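Epimerase domain-containing protein (Bacillus cereus HuA2-4, PDB 6ZLK) probably interconverts UDP-glucuronic acid and UDP-galacturonic acid by epimerising the sugar at C4, using bound NAD as the redox cofactor. Local coordinates at residues 204-209 and 268-273; 211-216 and 278-283; 85-90 and 145-150. All coordinates share one frame; numbering follows the deposited sequence.

Contact 1: 204-209 and 268-273. With UGA (uridine-5'-diphosphate-glucuronic acid), chain F.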
loop_
_atom_site.group_PDB
_atom_site.type_symbol
_atom_site.label_atom_id
_atom_site.label_comp_id
_atom_site.label_asym_id
_atom_site.label_seq_id
_atom_site.Cartn_x
_atom_site.Cartn_y
_atom_site.Cartn_z
ATOM N N THR A 204 19.715 24.506 -7.392
ATOM C CA THR A 204 18.248 24.409 -7.270
ATOM C C THR A 204 17.943 23.920 -5.866
ATOM O O THR A 204 18.193 22.744 -5.608
ATOM C CB THR A 204 17.629 23.515 -8.340
ATOM O OG1 THR A 204 18.211 22.214 -8.291
ATOM C CG2 THR A 204 17.747 24.083 -9.746
ATOM N N ILE A 205 17.327 24.756 -5.033
ATOM C CA ILE A 205 16.997 24.371 -3.650
ATOM C C ILE A 205 15.480 24.340 -3.568
ATOM O O ILE A 205 14.879 25.365 -3.858
ATOM C CB ILE A 205 17.608 25.364 -2.664
ATOM C CG1 ILE A 205 19.131 25.372 -2.803
ATOM C CG2 ILE A 205 17.145 25.050 -1.234
ATOM C CD1 ILE A 205 19.833 26.477 -2.009
ATOM N N PHE A 206 14.886 23.229 -3.141
ATOM C CA PHE A 206 13.420 23.126 -3.000
ATOM C C PHE A 206 13.071 23.619 -1.606
ATOM O O PHE A 206 13.657 23.169 -0.600
ATOM C CB PHE A 206 12.938 21.714 -3.380
ATOM C CG PHE A 206 13.394 21.249 -4.732
ATOM C CD1 PHE A 206 13.625 22.161 -5.762
ATOM C CD2 PHE A 206 13.621 19.914 -4.994
ATOM C CE1 PHE A 206 14.045 21.738 -7.014
ATOM C CE2 PHE A 206 14.010 19.494 -6.248
ATOM C CZ PHE A 206 14.228 20.395 -7.258
ATOM N N GLY A 207 12.240 24.649 -1.546
ATOM C CA GLY A 207 11.927 25.301 -0.278
ATOM C C GLY A 207 13.124 26.071 0.204
ATOM O O GLY A 207 13.889 26.564 -0.651
ATOM N N ASP A 208 13.325 26.181 1.500
ATOM C CA ASP A 208 14.333 27.143 2.022
ATOM C C ASP A 208 15.673 26.428 2.298
ATOM O O ASP A 208 16.634 27.087 2.630
ATOM C CB ASP A 208 13.848 27.867 3.266
ATOM C CG ASP A 208 13.526 26.966 4.433
ATOM O OD1 ASP A 208 13.935 25.792 4.419
ATOM O OD2 ASP A 208 12.812 27.445 5.345
ATOM N N GLY A 209 15.794 25.133 2.004
ATOM C CA GLY A 209 17.074 24.452 2.221
ATOM C C GLY A 209 17.316 24.045 3.650
ATOM O O GLY A 209 18.372 23.413 3.958
ATOM N N ASN A 268 19.286 29.138 -6.164
ATOM C CA ASN A 268 17.966 29.333 -6.782
ATOM C C ASN A 268 16.938 28.644 -5.889
ATOM O O ASN A 268 16.841 27.427 -5.966
ATOM C CB ASN A 268 17.966 28.803 -8.207
ATOM C CG ASN A 268 16.650 28.986 -8.924
ATOM O OD1 ASN A 268 15.782 29.734 -8.461
ATOM N ND2 ASN A 268 16.480 28.270 -10.030
ATOM N N PHE A 269 16.247 29.398 -5.039
ATOM C CA PHE A 269 15.228 28.833 -4.142
ATOM C C PHE A 269 13.919 28.660 -4.898
ATOM O O PHE A 269 13.307 29.659 -5.350
ATOM C CB PHE A 269 15.074 29.736 -2.944
ATOM C CG PHE A 269 16.272 29.780 -2.038
ATOM C CD1 PHE A 269 16.506 28.774 -1.134
ATOM C CD2 PHE A 269 17.133 30.859 -2.052
ATOM C CE1 PHE A 269 17.552 28.829 -0.242
ATOM C CE2 PHE A 269 18.211 30.899 -1.184
ATOM C CZ PHE A 269 18.410 29.901 -0.273
ATOM N N LEU A 270 13.504 27.424 -5.072
ATOM C CA LEU A 270 12.262 27.099 -5.799
ATOM C C LEU A 270 11.194 26.729 -4.804
ATOM O O LEU A 270 11.502 26.495 -3.637
ATOM C CB LEU A 270 12.532 25.957 -6.762
ATOM C CG LEU A 270 13.646 26.261 -7.754
ATOM C CD1 LEU A 270 14.046 24.998 -8.467
ATOM C CD2 LEU A 270 13.215 27.354 -8.718
ATOM N N LYS A 271 9.973 26.715 -5.278
ATOM C CA LYS A 271 8.807 26.346 -4.451
ATOM C C LYS A 271 9.043 24.933 -3.909
ATOM O O LYS A 271 9.526 24.022 -4.620
ATOM C CB LYS A 271 7.547 26.520 -5.303
ATOM C CG LYS A 271 6.226 26.238 -4.605
ATOM C CD LYS A 271 5.872 27.228 -3.517
ATOM C CE LYS A 271 4.641 26.799 -2.739
ATOM N NZ LYS A 271 4.921 25.670 -1.812
ATOM N N SER A 272 8.748 24.737 -2.634
ATOM C CA SER A 272 8.847 23.385 -2.049
ATOM C C SER A 272 7.905 22.480 -2.858
ATOM O O SER A 272 6.911 22.981 -3.426
ATOM C CB SER A 272 8.566 23.410 -0.576
ATOM O OG SER A 272 7.248 23.868 -0.385
ATOM N N VAL A 273 8.270 21.216 -2.932
ATOM C CA VAL A 273 7.616 20.153 -3.741
ATOM C C VAL A 273 6.696 19.411 -2.781
ATOM O O VAL A 273 7.080 19.171 -1.633
ATOM C CB VAL A 273 8.689 19.223 -4.343
ATOM C CG1 VAL A 273 8.151 18.458 -5.522
ATOM C CG2 VAL A 273 9.928 19.982 -4.778
HETATM C "C1'" UGA F . 15.964 9.692 -1.399
HETATM C "C2'" UGA F . 15.783 8.801 -2.619
HETATM O "O2'" UGA F . 15.570 9.649 -3.742
HETATM C "C3'" UGA F . 14.615 7.854 -2.483
HETATM O "O3'" UGA F . 14.703 6.914 -3.556
HETATM C "C4'" UGA F . 14.615 7.132 -1.146
HETATM O "O4'" UGA F . 13.391 6.396 -1.022
HETATM C "C5'" UGA F . 14.743 8.148 0.001
HETATM O "O5'" UGA F . 15.916 8.943 -0.198
HETATM C "C6'" UGA F . 14.819 7.574 1.426
HETATM O "O'P" UGA F . 14.153 6.612 1.733
HETATM O "O'Q" UGA F . 15.500 8.126 2.248
HETATM P PB UGA F . 15.200 12.120 -0.751
HETATM O O1B UGA F . 15.423 12.067 0.701
HETATM O O2B UGA F . 14.117 12.952 -1.340
HETATM O O3B UGA F . 14.979 10.702 -1.469
HETATM O O3A UGA F . 16.610 12.497 -1.396
HETATM P PA UGA F . 17.195 13.646 -2.338
HETATM O O1A UGA F . 16.568 13.513 -3.656
HETATM O O2A UGA F . 18.660 13.587 -2.200
HETATM O O5D UGA F . 16.629 14.985 -1.642
HETATM C C5D UGA F . 17.003 15.402 -0.343
HETATM C C4D UGA F . 16.507 16.803 -0.145
HETATM O O4D UGA F . 17.061 17.683 -1.154
HETATM C C3D UGA F . 14.986 16.965 -0.235
HETATM O O3D UGA F . 14.632 17.686 0.948
HETATM C C2D UGA F . 14.750 17.772 -1.514
HETATM O O2D UGA F . 13.790 18.792 -1.295
HETATM C C1D UGA F . 16.064 18.521 -1.697
HETATM N N1 UGA F . 16.421 18.806 -3.094
HETATM C C6 UGA F . 16.497 17.813 -4.032
HETATM C C2 UGA F . 16.817 20.107 -3.368
HETATM O O2 UGA F . 16.747 21.023 -2.557
HETATM N N3 UGA F . 17.286 20.295 -4.629
HETATM C C4 UGA F . 17.389 19.353 -5.625
HETATM O O4 UGA F . 17.802 19.714 -6.724
HETATM C C5 UGA F . 16.939 18.031 -5.274
#
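F206 and L270 run alongside one another, and L270 CD1 meets the ring of F206 at its edge, in the plane, 3.6 Å from CE1. V273 reaches the same ring more obliquely, its CG2 coming to 3.7 Å from F206 CG. The uracil takes one ring face: UGA N3 stands 3.7 Å above the plane of the F206 ring, displaced toward the rim. F206 stands on the same sheet face as T204 and L270, and with CG anti to its carbonyl carbon (chi1 -53°) the ring leans over the uracil. On that face T204 OG1 looks to UGA O4 while also hydrogen-bonding R192. The backbone finishes the grip on the base, since F206 N donates to UGA O2 at 2.9 Å in an almost straight bond, and T204 O sits 2.8 Å from UGA N3.

T204, F206 and L270 stand on a two-stranded parallel sheet, 204-206 beside 268-270, at the uracil end of the UDP-sugar pocket; V273 follows it in the chain. I205 uses both of its backbone polar groups across the sheet: its N donates to N268 O, and its O accepts from L270 N along a nearly linear path. On the opposite face I205 and F269 run alongside each other, with I205 CD1 3.7 Å from F269 CE1. F269 also brings the edge of its ring up to G207 O, 3.5 Å from CD1. Here the chain leaves the strand in a type II' beta turn from F206 to G209, with G207 at positive phi (71°). G207 N nevertheless keeps pace with the neighbouring strand, donating to L270 O at a bent angle, while the CB of S272 packs 3.9 Å from G207 CA.

Contact 2: 211-216 and 278-283. With UGA (uridine-5'-diphosphate-glucuronic acid), chain F.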
loop_
_atom_site.group_PDB
_atom_site.type_symbol
_atom_site.label_atom_id
_atom_site.label_comp_id
_atom_site.label_asym_id
_atom_site.label_seq_id
_atom_site.Cartn_x
_atom_site.Cartn_y
_atom_site.Cartn_z
ATOM N N GLN A 211 15.474 21.958 5.348
ATOM C CA GLN A 211 15.051 20.543 5.464
ATOM C C GLN A 211 16.304 19.704 5.756
ATOM O O GLN A 211 17.383 20.042 5.283
ATOM C CB GLN A 211 14.306 19.993 4.264
ATOM C CG GLN A 211 15.092 20.066 2.967
ATOM C CD GLN A 211 14.833 21.281 2.116
ATOM O OE1 GLN A 211 14.773 22.421 2.604
ATOM N NE2 GLN A 211 14.640 21.030 0.824
ATOM N N THR A 212 16.149 18.668 6.570
ATOM C CA THR A 212 17.299 17.827 6.989
ATOM C C THR A 212 16.993 16.400 6.583
ATOM O O THR A 212 15.825 15.976 6.474
ATOM C CB THR A 212 17.610 17.921 8.485
ATOM O OG1 THR A 212 16.498 17.440 9.243
ATOM C CG2 THR A 212 17.910 19.334 8.901
ATOM N N ARG A 213 18.061 15.677 6.379
ATOM C CA ARG A 213 17.973 14.247 6.119
ATOM C C ARG A 213 19.073 13.527 6.896
ATOM O O ARG A 213 20.155 14.091 7.169
ATOM C CB ARG A 213 18.207 13.897 4.639
ATOM C CG ARG A 213 17.181 14.448 3.667
ATOM C CD ARG A 213 15.840 13.771 3.874
ATOM N NE ARG A 213 14.794 14.226 2.932
ATOM C CZ ARG A 213 13.854 15.140 3.198
ATOM N NH1 ARG A 213 13.843 15.797 4.346
ATOM N NH2 ARG A 213 12.874 15.362 2.316
ATOM N N ASP A 214 18.768 12.290 7.181
ATOM C CA ASP A 214 19.743 11.322 7.732
ATOM C C ASP A 214 20.482 10.686 6.563
ATOM O O ASP A 214 20.259 9.524 6.238
ATOM C CB ASP A 214 18.982 10.253 8.496
ATOM C CG ASP A 214 19.925 9.486 9.381
ATOM O OD1 ASP A 214 21.162 9.567 9.132
ATOM O OD2 ASP A 214 19.409 8.912 10.376
ATOM N N PHE A 215 21.376 11.435 5.988
ATOM C CA PHE A 215 22.076 11.001 4.776
ATOM C C PHE A 215 22.973 9.820 5.111
ATOM O O PHE A 215 23.730 9.846 6.091
ATOM C CB PHE A 215 22.943 12.143 4.308
ATOM C CG PHE A 215 22.163 13.319 3.784
ATOM C CD1 PHE A 215 21.400 13.215 2.631
ATOM C CD2 PHE A 215 22.178 14.520 4.477
ATOM C CE1 PHE A 215 20.694 14.305 2.136
ATOM C CE2 PHE A 215 21.471 15.617 3.986
ATOM C CZ PHE A 215 20.740 15.506 2.815
ATOM N N THR A 216 22.864 8.783 4.311
ATOM C CA THR A 216 23.572 7.508 4.519
ATOM C C THR A 216 24.602 7.358 3.399
ATOM O O THR A 216 24.246 7.156 2.261
ATOM C CB THR A 216 22.654 6.296 4.618
ATOM O OG1 THR A 216 21.598 6.579 5.556
ATOM C CG2 THR A 216 23.448 5.062 4.994
ATOM N N LYS A 278 9.952 17.546 6.083
ATOM C CA LYS A 278 10.917 18.591 6.489
ATOM C C LYS A 278 12.160 17.946 7.085
ATOM O O LYS A 278 13.231 18.531 7.054
ATOM C CB LYS A 278 10.291 19.541 7.514
ATOM C CG LYS A 278 9.266 20.490 6.903
ATOM C CD LYS A 278 8.573 21.379 7.932
ATOM C CE LYS A 278 9.499 22.394 8.583
ATOM N NZ LYS A 278 8.990 22.848 9.906
ATOM N N GLN A 279 12.017 16.770 7.666
ATOM C CA GLN A 279 13.118 16.114 8.395
ATOM C C GLN A 279 12.995 14.599 8.236
ATOM O O GLN A 279 11.864 14.057 8.342
ATOM C CB GLN A 279 12.989 16.465 9.884
ATOM C CG GLN A 279 13.877 15.646 10.799
ATOM C CD GLN A 279 13.694 16.088 12.232
ATOM O OE1 GLN A 279 13.074 15.404 13.049
ATOM N NE2 GLN A 279 14.151 17.307 12.513
ATOM N N THR A 280 14.123 13.908 8.095
ATOM C CA THR A 280 14.249 12.458 8.341
ATOM C C THR A 280 15.392 12.302 9.345
ATOM O O THR A 280 16.402 12.996 9.273
ATOM C CB THR A 280 14.416 11.623 7.075
ATOM O OG1 THR A 280 15.731 11.774 6.541
ATOM C CG2 THR A 280 13.372 11.892 6.023
ATOM N N TRP A 281 15.211 11.367 10.255
ATOM C CA TRP A 281 16.180 11.092 11.327
ATOM C C TRP A 281 15.927 9.662 11.796
ATOM O O TRP A 281 14.822 9.441 12.265
ATOM C CB TRP A 281 16.006 12.142 12.420
ATOM C CG TRP A 281 16.990 12.041 13.545
ATOM C CD1 TRP A 281 18.082 11.236 13.652
ATOM C CD2 TRP A 281 16.902 12.770 14.780
ATOM N NE1 TRP A 281 18.685 11.416 14.875
ATOM C CE2 TRP A 281 17.979 12.351 15.581
ATOM C CE3 TRP A 281 16.004 13.724 15.272
ATOM C CZ2 TRP A 281 18.192 12.884 16.857
ATOM C CZ3 TRP A 281 16.205 14.237 16.537
ATOM C CH2 TRP A 281 17.278 13.802 17.318
ATOM N N ALA A 282 16.814 8.729 11.480
ATOM C CA ALA A 282 16.628 7.314 11.854
ATOM C C ALA A 282 17.087 7.100 13.296
ATOM O O ALA A 282 18.160 7.548 13.683
ATOM C CB ALA A 282 17.394 6.414 10.935
ATOM N N ASP A 283 16.328 6.305 14.039
ATOM C CA ASP A 283 16.871 5.575 15.191
ATOM C C ASP A 283 17.459 4.287 14.593
ATOM O O ASP A 283 16.674 3.430 14.063
ATOM C CB ASP A 283 15.741 5.235 16.158
ATOM C CG ASP A 283 16.208 4.573 17.433
ATOM O OD1 ASP A 283 17.315 4.017 17.441
ATOM O OD2 ASP A 283 15.434 4.644 18.432
HETATM C "C1'" UGA F . 15.964 9.692 -1.399
HETATM C "C2'" UGA F . 15.783 8.801 -2.619
HETATM O "O2'" UGA F . 15.570 9.649 -3.742
HETATM C "C3'" UGA F . 14.615 7.854 -2.483
HETATM O "O3'" UGA F . 14.703 6.914 -3.556
HETATM C "C4'" UGA F . 14.615 7.132 -1.146
HETATM O "O4'" UGA F . 13.391 6.396 -1.022
HETATM C "C5'" UGA F . 14.743 8.148 0.001
HETATM O "O5'" UGA F . 15.916 8.943 -0.198
HETATM C "C6'" UGA F . 14.819 7.574 1.426
HETATM O "O'P" UGA F . 14.153 6.612 1.733
HETATM O "O'Q" UGA F . 15.500 8.126 2.248
HETATM P PB UGA F . 15.200 12.120 -0.751
HETATM O O1B UGA F . 15.423 12.067 0.701
HETATM O O2B UGA F . 14.117 12.952 -1.340
HETATM O O3B UGA F . 14.979 10.702 -1.469
HETATM O O3A UGA F . 16.610 12.497 -1.396
HETATM P PA UGA F . 17.195 13.646 -2.338
HETATM O O1A UGA F . 16.568 13.513 -3.656
HETATM O O2A UGA F . 18.660 13.587 -2.200
HETATM O O5D UGA F . 16.629 14.985 -1.642
HETATM C C5D UGA F . 17.003 15.402 -0.343
HETATM C C4D UGA F . 16.507 16.803 -0.145
HETATM O O4D UGA F . 17.061 17.683 -1.154
HETATM C C3D UGA F . 14.986 16.965 -0.235
HETATM O O3D UGA F . 14.632 17.686 0.948
HETATM C C2D UGA F . 14.750 17.772 -1.514
HETATM O O2D UGA F . 13.790 18.792 -1.295
HETATM C C1D UGA F . 16.064 18.521 -1.697
HETATM N N1 UGA F . 16.421 18.806 -3.094
HETATM C C6 UGA F . 16.497 17.813 -4.032
HETATM C C2 UGA F . 16.817 20.107 -3.368
HETATM O O2 UGA F . 16.747 21.023 -2.557
HETATM N N3 UGA F . 17.286 20.295 -4.629
HETATM C C4 UGA F . 17.389 19.353 -5.625
HETATM O O4 UGA F . 17.802 19.714 -6.724
HETATM C C5 UGA F . 16.939 18.031 -5.274
HETATM O O HOH W 1 15.282 18.997 10.961
#
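Part of the UDP-sugar pocket wall is built where T212 and R213, at the start of strand 212-217, run alongside Q279 and T280 in the loop ahead of helix 285-291. The two segments run in nearly the same direction. T212 N donates to K278 O, and T212 O then takes two bonds from opposite faces of its carbonyl plane, one from T280 N (3.1 Å) and one from R213 NH1 (2.9 Å). R213 NH1 is further tied to P277 O, so one side of the guanidinium is anchored on backbone carbonyls. The arginine chain turns back at chi2 (-68°), which lays this group between protein and ligand. UGA O3D sits 3.2 Å above one guanidinium face, off toward the rim, and T280 CG2 covers the opposite face. R213 NE, directed along the plane, donates to the phosphate oxygen UGA O1B at 3.2 Å.

T280 OG1 accepts from D214 N in a fairly straight bond (3.1 Å) and also touches R213 CD, 3.3 Å away. D214 answers with its carboxylate: OD2 takes A282 N at 2.8 Å on its anti lone pair, while OD1 accepts from G244 N, so both oxygens of this buried acid are held by backbone amides. On the outer side a water bridges T212 OG1 and Q279 NE2. The end of the Q211 side chain leads away from 278-283 toward the ligand, giving NE2 to UGA O2D and to F206 O. An arginine at the diphosphate beside an amide at the ribose is consistent with the nucleotide-sugar site of the epimerase branch of the extended short-chain dehydrogenase/reductases.

Contact 3: 85-90 and 145-150. With UGB ((2S,3R,4S,5R,6R)-6-[[[(2R,3S,4R,5R)-5-(2,4-dioxopyrimidin-1-yl)-3,4-dihydroxy-oxolan-2-yl]methoxy-hydroxy-phosphoryl]oxy-hydroxy-phosphoryl]oxy-3,4,5-trihydroxy-oxane-2-carboxylic acid), chain G.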
loop_
_atom_site.group_PDB
_atom_site.type_symbol
_atom_site.label_atom_id
_atom_site.label_comp_id
_atom_site.label_asym_id
_atom_site.label_seq_id
_atom_site.Cartn_x
_atom_site.Cartn_y
_atom_site.Cartn_z
ATOM N N PRO A 85 12.151 4.693 -7.767
ATOM C CA PRO A 85 12.333 5.559 -6.616
ATOM C C PRO A 85 11.953 6.988 -7.021
ATOM O O PRO A 85 11.698 7.275 -8.163
ATOM C CB PRO A 85 13.834 5.365 -6.350
ATOM C CG PRO A 85 14.431 5.396 -7.747
ATOM C CD PRO A 85 13.384 4.660 -8.588
ATOM N N GLY A 86 11.934 7.871 -6.068
ATOM C CA GLY A 86 11.824 9.300 -6.419
ATOM C C GLY A 86 10.532 9.820 -5.840
ATOM O O GLY A 86 9.425 9.528 -6.406
ATOM N N VAL A 87 10.665 10.504 -4.713
ATOM C CA VAL A 87 9.517 11.056 -3.971
ATOM C C VAL A 87 8.794 12.035 -4.909
ATOM O O VAL A 87 7.588 12.096 -4.908
ATOM C CB VAL A 87 10.023 11.697 -2.666
ATOM C CG1 VAL A 87 8.988 12.586 -2.007
ATOM C CG2 VAL A 87 10.559 10.642 -1.702
ATOM N N ARG A 88 9.538 12.851 -5.652
ATOM C CA ARG A 88 8.962 14.101 -6.199
ATOM C C ARG A 88 8.274 13.837 -7.535
ATOM O O ARG A 88 7.558 14.736 -8.020
ATOM C CB ARG A 88 10.080 15.149 -6.314
ATOM C CG ARG A 88 10.608 15.589 -4.953
ATOM C CD ARG A 88 11.751 16.605 -5.057
ATOM N NE ARG A 88 12.983 16.068 -5.613
ATOM C CZ ARG A 88 13.884 15.356 -4.927
ATOM N NH1 ARG A 88 14.979 14.901 -5.524
ATOM N NH2 ARG A 88 13.681 15.126 -3.637
ATOM N N THR A 89 8.515 12.706 -8.181
ATOM C CA THR A 89 7.987 12.404 -9.533
ATOM C C THR A 89 6.959 11.275 -9.485
ATOM O O THR A 89 6.856 10.550 -10.462
ATOM C CB THR A 89 9.151 12.072 -10.469
ATOM O OG1 THR A 89 9.824 10.935 -9.916
ATOM C CG2 THR A 89 10.079 13.258 -10.611
ATOM N N SER A 90 6.193 11.136 -8.387
ATOM C CA SER A 90 5.269 9.986 -8.176
ATOM C C SER A 90 3.818 10.457 -8.286
ATOM O O SER A 90 2.909 9.653 -7.935
ATOM C CB SER A 90 5.513 9.272 -6.839
ATOM O OG SER A 90 5.409 10.110 -5.696
ATOM N N PRO A 145 2.900 7.598 5.026
ATOM C CA PRO A 145 3.670 8.250 3.974
ATOM C C PRO A 145 3.088 9.598 3.540
ATOM O O PRO A 145 1.863 9.826 3.628
ATOM C CB PRO A 145 3.548 7.240 2.826
ATOM C CG PRO A 145 3.279 5.924 3.450
ATOM C CD PRO A 145 2.524 6.225 4.730
ATOM N N LEU A 146 3.972 10.495 3.120
ATOM C CA LEU A 146 3.604 11.826 2.602
ATOM C C LEU A 146 3.583 11.853 1.071
ATOM O O LEU A 146 3.070 12.855 0.468
ATOM C CB LEU A 146 4.644 12.835 3.083
ATOM C CG LEU A 146 4.290 13.697 4.278
ATOM C CD1 LEU A 146 5.469 14.667 4.503
ATOM C CD2 LEU A 146 2.962 14.438 4.024
ATOM N N SER A 147 4.116 10.815 0.421
ATOM C CA SER A 147 4.185 10.753 -1.056
ATOM C C SER A 147 3.573 9.463 -1.581
ATOM O O SER A 147 3.647 8.421 -0.929
ATOM C CB SER A 147 5.627 10.845 -1.564
ATOM O OG SER A 147 6.395 9.750 -1.074
ATOM N N PRO A 148 3.046 9.490 -2.826
ATOM C CA PRO A 148 2.618 8.287 -3.510
ATOM C C PRO A 148 3.723 7.237 -3.627
ATOM O O PRO A 148 3.483 6.092 -3.439
ATOM C CB PRO A 148 2.120 8.777 -4.874
ATOM C CG PRO A 148 1.787 10.252 -4.634
ATOM C CD PRO A 148 2.815 10.699 -3.637
ATOM N N TYR A 149 4.960 7.662 -3.865
ATOM C CA TYR A 149 6.142 6.760 -3.807
ATOM C C TYR A 149 6.164 5.985 -2.489
ATOM O O TYR A 149 6.290 4.755 -2.477
ATOM C CB TYR A 149 7.420 7.594 -3.954
ATOM C CG TYR A 149 8.675 6.863 -3.586
ATOM C CD1 TYR A 149 9.068 5.689 -4.218
ATOM C CD2 TYR A 149 9.478 7.322 -2.555
ATOM C CE1 TYR A 149 10.249 5.037 -3.908
ATOM C CE2 TYR A 149 10.622 6.640 -2.187
ATOM C CZ TYR A 149 11.018 5.500 -2.864
ATOM O OH TYR A 149 12.166 4.844 -2.567
ATOM N N GLY A 150 6.081 6.704 -1.376
ATOM C CA GLY A 150 6.174 6.133 -0.042
ATOM C C GLY A 150 5.046 5.155 0.159
ATOM O O GLY A 150 5.259 4.122 0.775
HETATM N N1 UGB G . 16.444 18.792 -3.085
HETATM C C2 UGB G . 16.829 20.095 -3.349
HETATM O O2 UGB G . 16.794 20.990 -2.512
HETATM N N3 UGB G . 17.273 20.301 -4.624
HETATM C C4 UGB G . 17.355 19.373 -5.642
HETATM O O4 UGB G . 17.765 19.729 -6.745
HETATM C C5 UGB G . 16.917 18.051 -5.292
HETATM C C6 UGB G . 16.483 17.818 -4.049
HETATM P PA UGB G . 17.181 13.617 -2.286
HETATM P PB UGB G . 15.109 12.309 -0.700
HETATM O "O'P" UGB G . 14.287 8.478 -4.154
HETATM O "O'Q" UGB G . 15.056 6.710 -3.331
HETATM C "C1'" UGB G . 13.727 10.127 -0.360
HETATM O O1A UGB G . 18.635 13.658 -1.974
HETATM O O1B UGB G . 14.116 12.545 -1.791
HETATM C C1D UGB G . 16.004 18.480 -1.723
HETATM C "C2'" UGB G . 13.763 9.246 0.873
HETATM O "O2'" UGB G . 14.060 10.052 2.014
HETATM O O2A UGB G . 16.714 13.438 -3.683
HETATM O O2B UGB G . 15.053 13.101 0.551
HETATM C C2D UGB G . 14.772 17.586 -1.722
HETATM O O2D UGB G . 13.638 18.412 -1.906
HETATM C "C3'" UGB G . 14.813 8.176 0.667
HETATM O "O3'" UGB G . 14.839 7.310 1.809
HETATM O O3A UGB G . 16.546 12.459 -1.385
HETATM O O3B UGB G . 15.008 10.755 -0.349
HETATM C C3D UGB G . 14.901 16.921 -0.348
HETATM O O3D UGB G . 14.343 17.749 0.661
HETATM C "C4'" UGB G . 14.546 7.451 -0.655
HETATM O "O4'" UGB G . 13.230 6.886 -0.680
HETATM C C4D UGB G . 16.420 16.791 -0.156
HETATM O O4D UGB G . 17.014 17.736 -1.080
HETATM C "C5'" UGB G . 14.641 8.475 -1.788
HETATM O "O5'" UGB G . 13.558 9.381 -1.566
HETATM C C5D UGB G . 16.991 15.420 -0.400
HETATM O O5D UGB G . 16.497 14.930 -1.664
HETATM C "C6'" UGB G . 14.644 7.842 -3.190
#
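The loop 85-90 comes closest to the first turn of helix 148-167 at V87 and Y149, whose CA atoms are 5.5 Å apart. Y149, with CG anti to its backbone N (chi1 166°), throws its ring across this loop. The peptide joining P85 and G86 lies over one ring face, G86 N standing 3.9 Å above the centre, and V87 CG2 comes obliquely to 3.6 Å from Y149 CD2. UGB O4' lies at the ring edge in its plane, 3.0 Å from Y149 OH; Y149 OH itself hydrogen-bonds O4' of UGA and the NAD ribose oxygen O2D. Y149 opens the YxxxK motif of the short-chain dehydrogenase/reductase family.

S90 OG ties loop to helix: it donates to V87 O at 3.1 Å and accepts a weak bond from Y149 N. Beside it, P148 CB rests 3.3 Å from S90 O. S147 is the N-cap, its OG accepting from G150 N at 3.1 Å. The contact thus joins the loop following strand 77-80 to the start of helix 148-167; Y98 and N102 of helix 96-113 touch Y149, and P148 packs on V162 of the second subunit.

From the N terminus, contact 3 comes first: the chain leaves strand 77-80, passes through 85-90 and returns at 145-150, closing a loop that contains helix 96-113 and strand 120-126. Contacts 1 and 2 open later, and they cross: 204-209 and 211-216 follow one another, and their partners 268-273 and 278-283 come in the same order, after helix 250-261. Contact 1 holds the small sheet together, whereas contact 2 ties strand 212-217 of the large mixed sheet to the loop before helix 285-291. The two touch where strand 203-206 passes on to strand 212-217. R88 bridges contacts 3 and 1, packing on F206 and V273. Together the three follow the UDP-sugar from uracil to hexose.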